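Local coordinates for protein xyloglucan-specific endo-beta-1,4-glucanase BoGH9A (Bacteroides ovatus, PDB 6DHT) that hydrolyses internal beta-1,4-glucosidic linkages in the backbone of xyloglucan, releasing xyloglucan oligosaccharides, at residues S114-Y117 with Q118-A121; L222-M225 with L226-D230; F248-P251 with V252-K255; M275-S278 with S279-A283; P290-S293 with K294-L298. All blocks are in the same frame, centred on the assembly; numbering follows the deposited sequence. Where two conformers were deposited one is given.

Interaction 1: S114-Y117 with Q118-A121; sequences SFYY and QRTA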
loop_
_atom_site.group_PDB
_atom_site.type_symbol
_atom_site.label_atom_id
_atom_site.label_comp_id
_atom_site.label_asym_id
_atom_site.label_seq_id
_atom_site.Cartn_x
_atom_site.Cartn_y
_atom_site.Cartn_z
ATOM N N SER A 114 -9.937 -5.218 -0.580
ATOM C CA SER A 114 -9.352 -5.613 -1.859
ATOM C C SER A 114 -8.507 -6.875 -1.720
ATOM O O SER A 114 -8.454 -7.701 -2.650
ATOM C CB SER A 114 -8.493 -4.481 -2.427
ATOM O OG SER A 114 -7.250 -4.337 -1.744
ATOM N N PHE A 115 -7.840 -7.034 -0.577
ATOM C CA PHE A 115 -6.998 -8.189 -0.334
ATOM C C PHE A 115 -7.823 -9.481 -0.299
ATOM O O PHE A 115 -7.379 -10.531 -0.796
ATOM C CB PHE A 115 -6.209 -8.015 0.963
ATOM C CG PHE A 115 -5.127 -6.976 0.858
ATOM C CD1 PHE A 115 -5.400 -5.632 1.065
ATOM C CD2 PHE A 115 -3.823 -7.354 0.525
ATOM C CE1 PHE A 115 -4.391 -4.675 0.913
ATOM C CE2 PHE A 115 -2.828 -6.403 0.393
ATOM C CZ PHE A 115 -3.122 -5.067 0.573
ATOM N N TYR A 116 -9.023 -9.402 0.276
ATOM C CA TYR A 116 -9.943 -10.529 0.272
ATOM C C TYR A 116 -10.244 -10.988 -1.165
ATOM O O TYR A 116 -10.181 -12.174 -1.473
ATOM C CB TYR A 116 -11.221 -10.202 1.060
ATOM C CG TYR A 116 -12.346 -11.171 0.755
ATOM C CD1 TYR A 116 -12.408 -12.421 1.361
ATOM C CD2 TYR A 116 -13.338 -10.831 -0.149
ATOM C CE1 TYR A 116 -13.429 -13.306 1.054
ATOM C CE2 TYR A 116 -14.364 -11.709 -0.448
ATOM C CZ TYR A 116 -14.405 -12.942 0.166
ATOM O OH TYR A 116 -15.417 -13.838 -0.124
ATOM N N TYR A 117 -10.513 -10.036 -2.063
ATOM C CA TYR A 117 -10.763 -10.380 -3.449
ATOM C C TYR A 117 -9.536 -11.029 -4.120
ATOM O O TYR A 117 -9.679 -11.827 -5.054
ATOM C CB TYR A 117 -11.211 -9.153 -4.231
ATOM C CG TYR A 117 -12.596 -8.687 -3.868
ATOM C CD1 TYR A 117 -13.721 -9.402 -4.284
ATOM C CD2 TYR A 117 -12.795 -7.518 -3.145
ATOM C CE1 TYR A 117 -14.987 -8.967 -3.988
ATOM C CE2 TYR A 117 -14.058 -7.095 -2.827
ATOM C CZ TYR A 117 -15.154 -7.828 -3.261
ATOM O OH TYR A 117 -16.418 -7.362 -2.943
ATOM N N GLN A 118 -8.334 -10.701 -3.662
ATOM C CA GLN A 118 -7.117 -11.289 -4.211
ATOM C C GLN A 118 -6.793 -12.705 -3.690
ATOM O O GLN A 118 -5.775 -13.311 -4.076
ATOM C CB GLN A 118 -5.909 -10.395 -3.934
ATOM C CG GLN A 118 -5.922 -9.016 -4.587
ATOM C CD GLN A 118 -5.742 -9.060 -6.089
ATOM O OE1 GLN A 118 -6.711 -8.945 -6.841
ATOM N NE2 GLN A 118 -4.498 -9.169 -6.533
ATOM N N ARG A 119 -7.608 -13.229 -2.779
ATOM C CA ARG A 119 -7.260 -14.494 -2.137
ATOM C C ARG A 119 -7.349 -15.652 -3.103
ATOM O O ARG A 119 -8.280 -15.739 -3.897
ATOM C CB ARG A 119 -8.221 -14.808 -0.997
ATOM C CG ARG A 119 -8.015 -13.967 0.267
ATOM C CD ARG A 119 -8.871 -14.513 1.372
ATOM N NE ARG A 119 -8.935 -13.611 2.525
ATOM C CZ ARG A 119 -9.657 -13.865 3.609
ATOM N NH1 ARG A 119 -10.337 -15.004 3.681
ATOM N NH2 ARG A 119 -9.687 -12.996 4.619
ATOM N N THR A 120 -6.376 -16.548 -2.972
ATOM C CA THR A 120 -6.323 -17.808 -3.722
ATOM C C THR A 120 -6.818 -18.951 -2.847
ATOM O O THR A 120 -6.939 -18.817 -1.634
ATOM C CB THR A 120 -4.887 -18.140 -4.133
ATOM O OG1 THR A 120 -4.092 -18.501 -2.993
ATOM C CG2 THR A 120 -4.271 -16.962 -4.886
ATOM N N ALA A 121 -7.079 -20.091 -3.481
ATOM C CA ALA A 121 -7.364 -21.341 -2.781
ATOM C C ALA A 121 -8.618 -21.295 -1.938
ATOM O O ALA A 121 -8.737 -22.034 -0.962
ATOM C CB ALA A 121 -6.170 -21.766 -1.918
#
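R119 N closes a turn onto Y116 O, 3.1 Å away with an N-H...O angle of 161°, though the donor stands well above the carbonyl plane. One residue earlier, Q118 N bonds to S114 O at 3.2 Å and makes a weak second bond to F115 O. This is the C-terminal end of helix 105-117 in the (alpha/alpha)6 barrel of family 9 glycosidases, where the i-to-i+4 pattern gives way to a tighter turn.

The guanidinium of R119 is gripped by two acids outside the turn: NH2 pairs with E217 and NH1 with E206, a calcium ligand, so R119 belongs to the second shell of that metal. A methionine in its place would probably cost E217 and E206 their shared arginine partner. The edge of the Y116 ring points at one face of the guanidinium, CD1 of Y116 lying 3.8 Å from CZ of R119, the two planes 73° apart.

In Q118, chi1 (-64°) sets CG beside the backbone N and against S114 O at 3.4 Å; the bend at chi2 then turns the amide to H498 NE2 and Y167 O. The side chain of Q118 lies about 7 Å from that of the probable catalytic residue D171. Finally, the two tyrosines pack along the helix, with CD2 of Y116 over the centre of the Y117 ring, 4.3 Å above its plane.

Interaction 2: L222-M225 with L226-D230; sequences LDWM and LTMQD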
loop_
_atom_site.group_PDB
_atom_site.type_symbol
_atom_site.label_atom_id
_atom_site.label_comp_id
_atom_site.label_asym_id
_atom_site.label_seq_id
_atom_site.Cartn_x
_atom_site.Cartn_y
_atom_site.Cartn_z
ATOM N N LEU A 222 0.158 -14.716 5.509
ATOM C CA LEU A 222 1.204 -15.250 6.390
ATOM C C LEU A 222 1.213 -16.779 6.418
ATOM O O LEU A 222 2.287 -17.403 6.432
ATOM C CB LEU A 222 1.035 -14.725 7.809
ATOM C CG LEU A 222 1.327 -13.217 7.969
ATOM C CD1 LEU A 222 0.738 -12.646 9.285
ATOM C CD2 LEU A 222 2.831 -12.908 7.827
ATOM N N ASP A 223 0.028 -17.371 6.428
ATOM C CA ASP A 223 -0.069 -18.832 6.480
ATOM C C ASP A 223 0.552 -19.434 5.226
ATOM O O ASP A 223 1.292 -20.425 5.298
ATOM C CB ASP A 223 -1.526 -19.252 6.609
ATOM C CG ASP A 223 -1.688 -20.660 7.121
ATOM O OD1 ASP A 223 -0.788 -21.134 7.847
ATOM O OD2 ASP A 223 -2.734 -21.263 6.814
ATOM N N TRP A 224 0.275 -18.841 4.068
ATOM C CA TRP A 224 0.962 -19.265 2.852
ATOM C C TRP A 224 2.484 -19.062 2.960
ATOM O O TRP A 224 3.267 -19.943 2.583
ATOM C CB TRP A 224 0.429 -18.529 1.609
ATOM C CG TRP A 224 1.367 -18.700 0.481
ATOM C CD1 TRP A 224 1.672 -19.872 -0.138
ATOM C CD2 TRP A 224 2.215 -17.709 -0.111
ATOM N NE1 TRP A 224 2.621 -19.668 -1.096
ATOM C CE2 TRP A 224 2.989 -18.348 -1.091
ATOM C CE3 TRP A 224 2.384 -16.334 0.079
ATOM C CZ2 TRP A 224 3.904 -17.661 -1.869
ATOM C CZ3 TRP A 224 3.290 -15.662 -0.704
ATOM C CH2 TRP A 224 4.038 -16.313 -1.652
ATOM N N MET A 225 2.922 -17.900 3.458
ATOM C CA MET A 225 4.351 -17.600 3.531
ATOM C C MET A 225 5.126 -18.684 4.291
ATOM O O MET A 225 6.227 -19.038 3.887
ATOM C CB MET A 225 4.583 -16.228 4.183
ATOM C CG MET A 225 4.115 -15.077 3.348
ATOM S SD MET A 225 4.475 -13.475 4.098
ATOM C CE MET A 225 6.187 -13.269 3.649
ATOM N N LEU A 226 4.556 -19.185 5.381
ATOM C CA LEU A 226 5.182 -20.266 6.150
ATOM C C LEU A 226 5.557 -21.461 5.266
ATOM O O LEU A 226 6.602 -22.087 5.481
ATOM C CB LEU A 226 4.260 -20.709 7.284
ATOM C CG LEU A 226 4.073 -19.692 8.408
ATOM C CD1 LEU A 226 3.016 -20.201 9.345
ATOM C CD2 LEU A 226 5.350 -19.466 9.196
ATOM N N THR A 227 4.722 -21.759 4.273
ATOM C CA THR A 227 4.955 -22.904 3.378
ATOM C C THR A 227 6.075 -22.671 2.362
ATOM O O THR A 227 6.489 -23.599 1.657
ATOM C CB THR A 227 3.678 -23.313 2.604
ATOM O OG1 THR A 227 3.403 -22.382 1.543
ATOM C CG2 THR A 227 2.483 -23.433 3.537
ATOM N N MET A 228 6.575 -21.449 2.272
ATOM C CA MET A 228 7.633 -21.097 1.342
ATOM C C MET A 228 9.027 -21.205 1.948
ATOM O O MET A 228 10.008 -20.844 1.280
ATOM C CB MET A 228 7.387 -19.692 0.789
ATOM C CG MET A 228 6.174 -19.630 -0.101
ATOM S SD MET A 228 6.435 -20.324 -1.725
ATOM C CE MET A 228 7.378 -19.026 -2.427
ATOM N N GLN A 229 9.087 -21.661 3.201
ATOM C CA GLN A 229 10.341 -21.890 3.905
ATOM C C GLN A 229 10.727 -23.371 3.840
ATOM O O GLN A 229 9.928 -24.223 4.200
ATOM C CB GLN A 229 10.209 -21.464 5.366
ATOM C CG GLN A 229 11.520 -21.571 6.128
ATOM C CD GLN A 229 11.474 -20.913 7.483
ATOM O OE1 GLN A 229 10.546 -21.118 8.250
ATOM N NE2 GLN A 229 12.513 -20.168 7.795
ATOM N N ASP A 230 11.948 -23.637 3.387
ATOM C CA ASP A 230 12.493 -25.000 3.343
ATOM C C ASP A 230 12.683 -25.450 4.790
ATOM O O ASP A 230 13.399 -24.789 5.537
ATOM C CB ASP A 230 13.818 -24.970 2.588
ATOM C CG ASP A 230 14.470 -26.351 2.463
ATOM O OD1 ASP A 230 14.188 -27.241 3.290
ATOM O OD2 ASP A 230 15.281 -26.520 1.523
#
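W224 O takes two bonds from one residue, T227. The hydroxyl OG1 donates to it at 2.7 Å, lying in the carbonyl plane on a lone pair, while T227 N comes in at 2.9 Å from well above that plane. The chi1 of T227 (75°) sets OG1 between its own backbone N and carbonyl carbon, which turns the hydroxyl back to the helix; S162 OG is its second partner.

At the C-terminal part of helix 213-226 a type I beta turn runs from L226 to Q229. L226 N still makes a helical bond to L222 O at 3.1 Å, whereas M228 N reaches only to M225 O, 2.9 Å away.

M228 lies against the indole of W224, its CG 3.5 Å from CZ2 of W224. Bends at chi2 (-76°) and chi3 keep the rest of the thioether by the ring: SD makes a Met-aromatic contact, 4.7 Å from the centroid of the five-membered ring of W224 and 59° off the normal, thus an oblique approach. K174 adds a cation-pi contact, and I176 of helix 176-192 also packs on the tryptophan. Replacing the indole by the methyl group of an alanine is likely to set the thioether of M228 free to turn and deprive K174 of its aromatic partner.

Hydroxyl and amide together thus satisfy W224 O, and the polarisable sulfur beside an electron-rich ring probably adds a modest dispersion and electrostatic gain.

Interaction 3: F248-P251 with V252-K255; sequences FVKP and VDCK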
loop_
_atom_site.group_PDB
_atom_site.type_symbol
_atom_site.label_atom_id
_atom_site.label_comp_id
_atom_site.label_asym_id
_atom_site.label_seq_id
_atom_site.Cartn_x
_atom_site.Cartn_y
_atom_site.Cartn_z
ATOM N N PHE A 248 -5.449 -13.065 -20.143
ATOM C CA PHE A 248 -6.524 -12.444 -19.376
ATOM C C PHE A 248 -7.714 -13.403 -19.273
ATOM O O PHE A 248 -8.766 -13.208 -19.898
ATOM C CB PHE A 248 -6.848 -11.049 -19.911
ATOM C CG PHE A 248 -5.891 -10.000 -19.400
ATOM C CD1 PHE A 248 -4.525 -10.151 -19.593
ATOM C CD2 PHE A 248 -6.332 -8.948 -18.618
ATOM C CE1 PHE A 248 -3.627 -9.236 -19.082
ATOM C CE2 PHE A 248 -5.427 -8.023 -18.094
ATOM C CZ PHE A 248 -4.075 -8.172 -18.332
ATOM N N VAL A 249 -7.513 -14.432 -18.453
ATOM C CA VAL A 249 -8.484 -15.496 -18.266
ATOM C C VAL A 249 -8.821 -15.637 -16.788
ATOM O O VAL A 249 -8.074 -15.157 -15.933
ATOM C CB VAL A 249 -7.938 -16.835 -18.775
ATOM C CG1 VAL A 249 -7.561 -16.715 -20.258
ATOM C CG2 VAL A 249 -6.739 -17.291 -18.001
ATOM N N LYS A 250 -9.932 -16.297 -16.493
ATOM C CA LYS A 250 -10.341 -16.515 -15.116
ATOM C C LYS A 250 -9.387 -17.478 -14.417
ATOM O O LYS A 250 -8.783 -18.338 -15.052
ATOM C CB LYS A 250 -11.747 -17.105 -15.064
ATOM C CG LYS A 250 -12.852 -16.264 -15.621
ATOM C CD LYS A 250 -14.117 -17.134 -15.774
ATOM C CE LYS A 250 -15.196 -16.472 -16.614
ATOM N NZ LYS A 250 -16.037 -15.572 -15.797
ATOM N N PRO A 251 -9.246 -17.361 -13.093
ATOM C CA PRO A 251 -8.354 -18.317 -12.424
ATOM C C PRO A 251 -8.656 -19.805 -12.697
ATOM O O PRO A 251 -7.731 -20.597 -12.882
ATOM C CB PRO A 251 -8.551 -17.982 -10.942
ATOM C CG PRO A 251 -8.860 -16.538 -10.938
ATOM C CD PRO A 251 -9.687 -16.295 -12.181
ATOM N N VAL A 252 -9.930 -20.178 -12.758
ATOM C CA VAL A 252 -10.278 -21.576 -12.994
ATOM C C VAL A 252 -9.866 -22.075 -14.377
ATOM O O VAL A 252 -9.776 -23.284 -14.595
ATOM C CB VAL A 252 -11.776 -21.835 -12.770
ATOM C CG1 VAL A 252 -12.122 -21.646 -11.301
ATOM C CG2 VAL A 252 -12.613 -20.952 -13.643
ATOM N N ASP A 253 -9.603 -21.154 -15.302
ATOM C CA ASP A 253 -9.166 -21.518 -16.655
ATOM C C ASP A 253 -7.637 -21.507 -16.842
ATOM O O ASP A 253 -7.127 -21.766 -17.946
ATOM C CB ASP A 253 -9.861 -20.602 -17.660
ATOM C CG ASP A 253 -11.379 -20.732 -17.596
ATOM O OD1 ASP A 253 -11.861 -21.853 -17.331
ATOM O OD2 ASP A 253 -12.089 -19.732 -17.775
ATOM N N CYS A 254 -6.905 -21.237 -15.765
ATOM C CA CYS A 254 -5.451 -21.230 -15.825
ATOM C C CYS A 254 -4.921 -22.654 -15.797
ATOM O O CYS A 254 -5.389 -23.478 -15.012
ATOM C CB CYS A 254 -4.871 -20.433 -14.652
ATOM S SG CYS A 254 -5.138 -18.665 -14.802
ATOM N N LYS A 255 -3.950 -22.952 -16.650
ATOM C CA LYS A 255 -3.505 -24.332 -16.801
ATOM C C LYS A 255 -2.001 -24.525 -16.689
ATOM O O LYS A 255 -1.541 -25.659 -16.617
ATOM C CB LYS A 255 -4.033 -24.889 -18.129
ATOM C CG LYS A 255 -5.549 -25.017 -18.122
ATOM C CD LYS A 255 -6.136 -25.404 -19.461
ATOM C CE LYS A 255 -7.651 -25.196 -19.447
ATOM N NZ LYS A 255 -8.289 -25.604 -18.148
HETATM O O HOH W 1 -11.546 -17.249 -18.652
#
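V252 leans back on K250 with its CG2 branch, which comes 4.2 Å from K250 CB; the turn it belongs to has already begun at P251.

D253 comes next and is tied to K250 twice. Its backbone N donates to K250 O at 2.9 Å, from above the carbonyl plane, and its carboxylate is linked to K250 N through a water. That water accepts from K250 N at 2.9 Å and donates to D253 OD2 at 2.7 Å. The side chains of K250 and D253 run side by side and point the same way, yet their charged ends stay apart, K250 NZ to D253 OD2 being 6.1 Å. The ammonium group of K250 is paired instead with D505, and the side chain of K250 lies about 8 Å from the bound magnesium ion, so charge attraction from D253 is at most a longer-range pull.

The backbone here forms a short 3-10 segment in the surface loop between strands 239-241 and 259-260, with P251 at its start, packed on H138, Y167 and Y172.

C254 closes the turn, its N donating to P251 O at 3.1 Å with an angle of 163°. The chi1 of C254 (-71°) places SG beside its own N and against V249 CG2, 3.8 Å away. V249 O accepts from Y172 OH, and the preceding F248 meets H497, a probable active-site residue, edge-to-face.

Interaction 4: M275-S278 with S279-A283; sequences MAQS and SRLFA. With EDO (1,2-ethanediol), chain I.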
loop_
_atom_site.group_PDB
_atom_site.type_symbol
_atom_site.label_atom_id
_atom_site.label_comp_id
_atom_site.label_asym_id
_atom_site.label_seq_id
_atom_site.Cartn_x
_atom_site.Cartn_y
_atom_site.Cartn_z
ATOM N N MET A 275 7.547 -12.060 9.940
ATOM C CA MET A 275 7.189 -13.127 10.865
ATOM C C MET A 275 7.512 -12.736 12.322
ATOM O O MET A 275 6.705 -12.974 13.204
ATOM C CB MET A 275 7.863 -14.446 10.443
ATOM C CG MET A 275 7.245 -15.032 9.184
ATOM S SD MET A 275 5.564 -15.539 9.477
ATOM C CE MET A 275 5.050 -15.908 7.804
ATOM N N ALA A 276 8.647 -12.085 12.518
ATOM C CA ALA A 276 8.987 -11.559 13.841
ATOM C C ALA A 276 7.948 -10.504 14.293
ATOM O O ALA A 276 7.474 -10.527 15.436
ATOM C CB ALA A 276 10.377 -10.981 13.818
ATOM N N GLN A 277 7.610 -9.576 13.392
ATOM C CA GLN A 277 6.556 -8.603 13.650
ATOM C C GLN A 277 5.247 -9.308 14.009
ATOM O O GLN A 277 4.609 -9.004 15.006
ATOM C CB GLN A 277 6.358 -7.757 12.386
ATOM C CG GLN A 277 5.435 -6.538 12.515
ATOM C CD GLN A 277 5.071 -5.952 11.167
ATOM O OE1 GLN A 277 4.662 -6.666 10.256
ATOM N NE2 GLN A 277 5.235 -4.659 11.036
ATOM N N SER A 278 4.822 -10.229 13.136
ATOM C CA SER A 278 3.557 -10.933 13.331
ATOM C C SER A 278 3.505 -11.725 14.644
ATOM O O SER A 278 2.441 -11.861 15.247
ATOM C CB SER A 278 3.268 -11.854 12.144
ATOM O OG SER A 278 3.205 -11.085 10.943
ATOM N N SER A 279 4.647 -12.273 15.053
ATOM C CA SER A 279 4.716 -13.028 16.297
ATOM C C SER A 279 4.173 -12.187 17.447
ATOM O O SER A 279 3.391 -12.673 18.263
ATOM C CB SER A 279 6.152 -13.446 16.579
ATOM O OG SER A 279 6.170 -14.264 17.733
ATOM N N ARG A 280 4.566 -10.915 17.505
ATOM C CA ARG A 280 4.096 -10.035 18.570
ATOM C C ARG A 280 2.614 -9.731 18.436
ATOM O O ARG A 280 1.861 -9.728 19.410
ATOM C CB ARG A 280 4.867 -8.709 18.567
ATOM C CG ARG A 280 6.353 -8.840 18.687
ATOM C CD ARG A 280 7.031 -7.484 18.942
ATOM N NE ARG A 280 6.711 -6.446 17.963
ATOM C CZ ARG A 280 7.377 -6.240 16.825
ATOM N NH1 ARG A 280 8.402 -7.010 16.509
ATOM N NH2 ARG A 280 7.000 -5.266 15.998
ATOM N N LEU A 281 2.180 -9.441 17.210
ATOM C CA LEU A 281 0.817 -8.974 17.021
ATOM C C LEU A 281 -0.227 -10.052 17.210
ATOM O O LEU A 281 -1.374 -9.744 17.502
ATOM C CB LEU A 281 0.631 -8.354 15.637
ATOM C CG LEU A 281 1.582 -7.208 15.280
ATOM C CD1 LEU A 281 1.201 -6.645 13.901
ATOM C CD2 LEU A 281 1.706 -6.160 16.325
ATOM N N PHE A 282 0.145 -11.314 16.970
ATOM C CA PHE A 282 -0.809 -12.405 17.080
ATOM C C PHE A 282 -0.725 -13.116 18.455
ATOM O O PHE A 282 -1.454 -14.071 18.683
ATOM C CB PHE A 282 -0.606 -13.402 15.936
ATOM C CG PHE A 282 -1.178 -12.938 14.622
ATOM C CD1 PHE A 282 -0.458 -12.085 13.798
ATOM C CD2 PHE A 282 -2.425 -13.371 14.207
ATOM C CE1 PHE A 282 -0.985 -11.656 12.584
ATOM C CE2 PHE A 282 -2.947 -12.957 12.988
ATOM C CZ PHE A 282 -2.217 -12.105 12.183
ATOM N N ALA A 283 0.127 -12.624 19.343
ATOM C CA ALA A 283 0.279 -13.217 20.693
ATOM C C ALA A 283 -1.032 -13.257 21.471
ATOM O O ALA A 283 -1.290 -14.221 22.205
ATOM C CB ALA A 283 1.313 -12.449 21.475
HETATM C C1 EDO I . 0.424 -5.904 19.453
HETATM O O1 EDO I . 1.753 -6.385 19.715
HETATM C C2 EDO I . 0.450 -4.386 19.562
HETATM O O2 EDO I . 1.670 -3.889 18.992
#
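F282 turns its ring back along the helix because chi1 is -77°, with CG beside the backbone N; this carries the CD1 edge to S278 O, 3.2 Å away and in the plane of the ring. R280 bends at chi3 (-54°), folding its guanidinium back so that one face lies over Q277 CA, with R280 NH1 3.8 Å from Q277 CA and R280 NH2 4.0 Å from Q277 CG.

S278 O meets both the aromatic C-H edge and a true donor: F282 N bonds to it at 2.9 Å, nearly along the C=O axis. Near the end of the helix, Q277 O is approached by an i+3 and an i+4 donor, R280 N and L281 N, both bonded weakly. Further back, S279 N holds M275 O at 2.9 Å in regular alpha-helical fashion.

An ethanediol, probably from the crystallisation liquor, rests against L281, its C1 being 3.4 Å from CD2 of L281, and makes a weak bond to R280 O.

S278 OG bonds back to V274 O of its own helix, but R280 and Q277 find partners on others. R280 forms a salt bridge with E348 and also bonds to S352, both of helix 339-353, and to Q191 of helix 176-192. Q277 OE1 accepts from Q187 NE2 and Q277 NE2 donates to G184 O, on that same helix. M275 and S278 turn to L222 of helix 213-226, and S279 to L297 of helix 292-309, so this end of helix 265-281 is wedged among four other helices of the barrel.

Interaction 5: P290-S293 with K294-L298; sequences PGFS and KRALL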
loop_
_atom_site.group_PDB
_atom_site.type_symbol
_atom_site.label_atom_id
_atom_site.label_comp_id
_atom_site.label_asym_id
_atom_site.label_seq_id
_atom_site.Cartn_x
_atom_site.Cartn_y
_atom_site.Cartn_z
ATOM N N PRO A 290 -4.181 -20.529 16.959
ATOM C CA PRO A 290 -3.400 -21.259 17.963
ATOM C C PRO A 290 -2.021 -21.650 17.460
ATOM O O PRO A 290 -1.894 -22.226 16.381
ATOM C CB PRO A 290 -4.257 -22.504 18.229
ATOM C CG PRO A 290 -5.150 -22.634 17.055
ATOM C CD PRO A 290 -5.429 -21.228 16.612
ATOM N N GLY A 291 -0.995 -21.300 18.221
ATOM C CA GLY A 291 0.358 -21.677 17.891
ATOM C C GLY A 291 1.077 -20.799 16.892
ATOM O O GLY A 291 2.277 -20.956 16.684
ATOM N N PHE A 292 0.381 -19.855 16.265
ATOM C CA PHE A 292 1.036 -19.107 15.196
ATOM C C PHE A 292 2.159 -18.188 15.701
ATOM O O PHE A 292 3.233 -18.111 15.111
ATOM C CB PHE A 292 0.004 -18.325 14.379
ATOM C CG PHE A 292 0.613 -17.411 13.357
ATOM C CD1 PHE A 292 1.425 -17.897 12.350
ATOM C CD2 PHE A 292 0.369 -16.055 13.418
ATOM C CE1 PHE A 292 1.999 -17.048 11.445
ATOM C CE2 PHE A 292 0.921 -15.196 12.485
ATOM C CZ PHE A 292 1.733 -15.684 11.514
ATOM N N SER A 293 1.909 -17.464 16.783
ATOM C CA SER A 293 2.914 -16.549 17.303
ATOM C C SER A 293 4.246 -17.260 17.512
ATOM O O SER A 293 5.279 -16.791 17.056
ATOM C CB SER A 293 2.453 -15.906 18.608
ATOM O OG SER A 293 3.495 -15.127 19.168
ATOM N N LYS A 294 4.212 -18.403 18.204
ATOM C CA LYS A 294 5.417 -19.191 18.440
ATOM C C LYS A 294 6.050 -19.710 17.157
ATOM O O LYS A 294 7.254 -19.598 16.943
ATOM C CB LYS A 294 5.063 -20.364 19.356
ATOM C CG LYS A 294 6.245 -21.214 19.781
ATOM C CD LYS A 294 5.769 -22.474 20.502
ATOM C CE LYS A 294 6.935 -23.291 21.018
ATOM N NZ LYS A 294 7.596 -22.618 22.172
ATOM N N ARG A 295 5.231 -20.270 16.285
ATOM C CA ARG A 295 5.728 -20.770 15.010
ATOM C C ARG A 295 6.379 -19.673 14.162
ATOM O O ARG A 295 7.415 -19.879 13.543
ATOM C CB ARG A 295 4.580 -21.428 14.244
ATOM C CG ARG A 295 4.977 -21.986 12.925
ATOM C CD ARG A 295 3.837 -22.724 12.259
ATOM N NE ARG A 295 4.283 -23.286 10.983
ATOM C CZ ARG A 295 3.476 -23.695 10.010
ATOM N NH1 ARG A 295 2.153 -23.596 10.144
ATOM N NH2 ARG A 295 4.006 -24.182 8.894
ATOM N N ALA A 296 5.770 -18.489 14.142
ATOM C CA ALA A 296 6.292 -17.387 13.333
ATOM C C ALA A 296 7.668 -16.969 13.802
ATOM O O ALA A 296 8.568 -16.727 13.007
ATOM C CB ALA A 296 5.348 -16.197 13.414
ATOM N N LEU A 297 7.835 -16.882 15.119
ATOM C CA LEU A 297 9.115 -16.441 15.652
ATOM C C LEU A 297 10.224 -17.471 15.369
ATOM O O LEU A 297 11.319 -17.121 14.928
ATOM C CB LEU A 297 9.007 -16.131 17.151
ATOM C CG LEU A 297 10.276 -15.536 17.747
ATOM C CD1 LEU A 297 10.650 -14.219 17.086
ATOM C CD2 LEU A 297 10.114 -15.371 19.250
ATOM N N LEU A 298 9.912 -18.742 15.549
ATOM C CA LEU A 298 10.888 -19.793 15.258
ATOM C C LEU A 298 11.281 -19.744 13.794
ATOM O O LEU A 298 12.461 -19.773 13.441
ATOM C CB LEU A 298 10.297 -21.166 15.587
ATOM C CG LEU A 298 10.222 -21.517 17.073
ATOM C CD1 LEU A 298 9.360 -22.751 17.304
ATOM C CD2 LEU A 298 11.611 -21.740 17.623
#
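F292 lays one face of its ring over the methyl group of A296, one helical turn on: CB of A296 sits 3.9 Å above the plane of the F292 ring, shifted toward the rim, and 4.0 Å from CE1 of F292. The chi1 of F292 (174°) sets the ring beside its own carbonyl carbon, where its end comes nearer to A296. F292 O is held by A296 N at 2.7 Å, a short and fairly straight bond, so ring and carbonyl of one residue both meet the same alanine.

G291 is the N-cap of helix 292-309. Its positive phi of 83° suits glycine and turns the chain into the helix. Its carbonyl starts the alpha-helical bonding, accepting from R295 N at 3.1 Å in the carbonyl plane, while its own N is taken by E286 OE1. CB of R295 lies 3.4 Å from the same G291 O, after which its extended chain leads off the helix toward L226.

L297 N continues the series with a bond to S293 O at 3.2 Å. S293 has two conformers, and its OG is placed to bond to S279 O of helix 265-281 in one of them, which makes that bond less certain. L297 packs its side chain on L349 and S352 of helix 339-353. F292 meanwhile fits between helices, against L222 and L226 of helix 213-226 and edge-to-face with F282 at the end of helix 265-281.

Overall arrangement
Interactions 2, 4 and 5 form one helical cluster. Centres of 4 and 5 lie about 8 Å apart, and their helices, successive in the chain, touch where CB of M275 is 3.5 Å from O of A296. Interaction 2 reaches both: M275 CE comes 3.4 Å from L222 O, and L226 CD1 lies 3.6 Å from R295 CZ. Interactions 1 and 3 sit nearer the probable active site, their centres about 15 Å apart without touching; the side chains of Q118 and C254 are about 7 and 9 Å from that of the predicted nucleophile D171. Interaction 3 is far from the helix cluster, its centre about 35 Å from that of interaction 4.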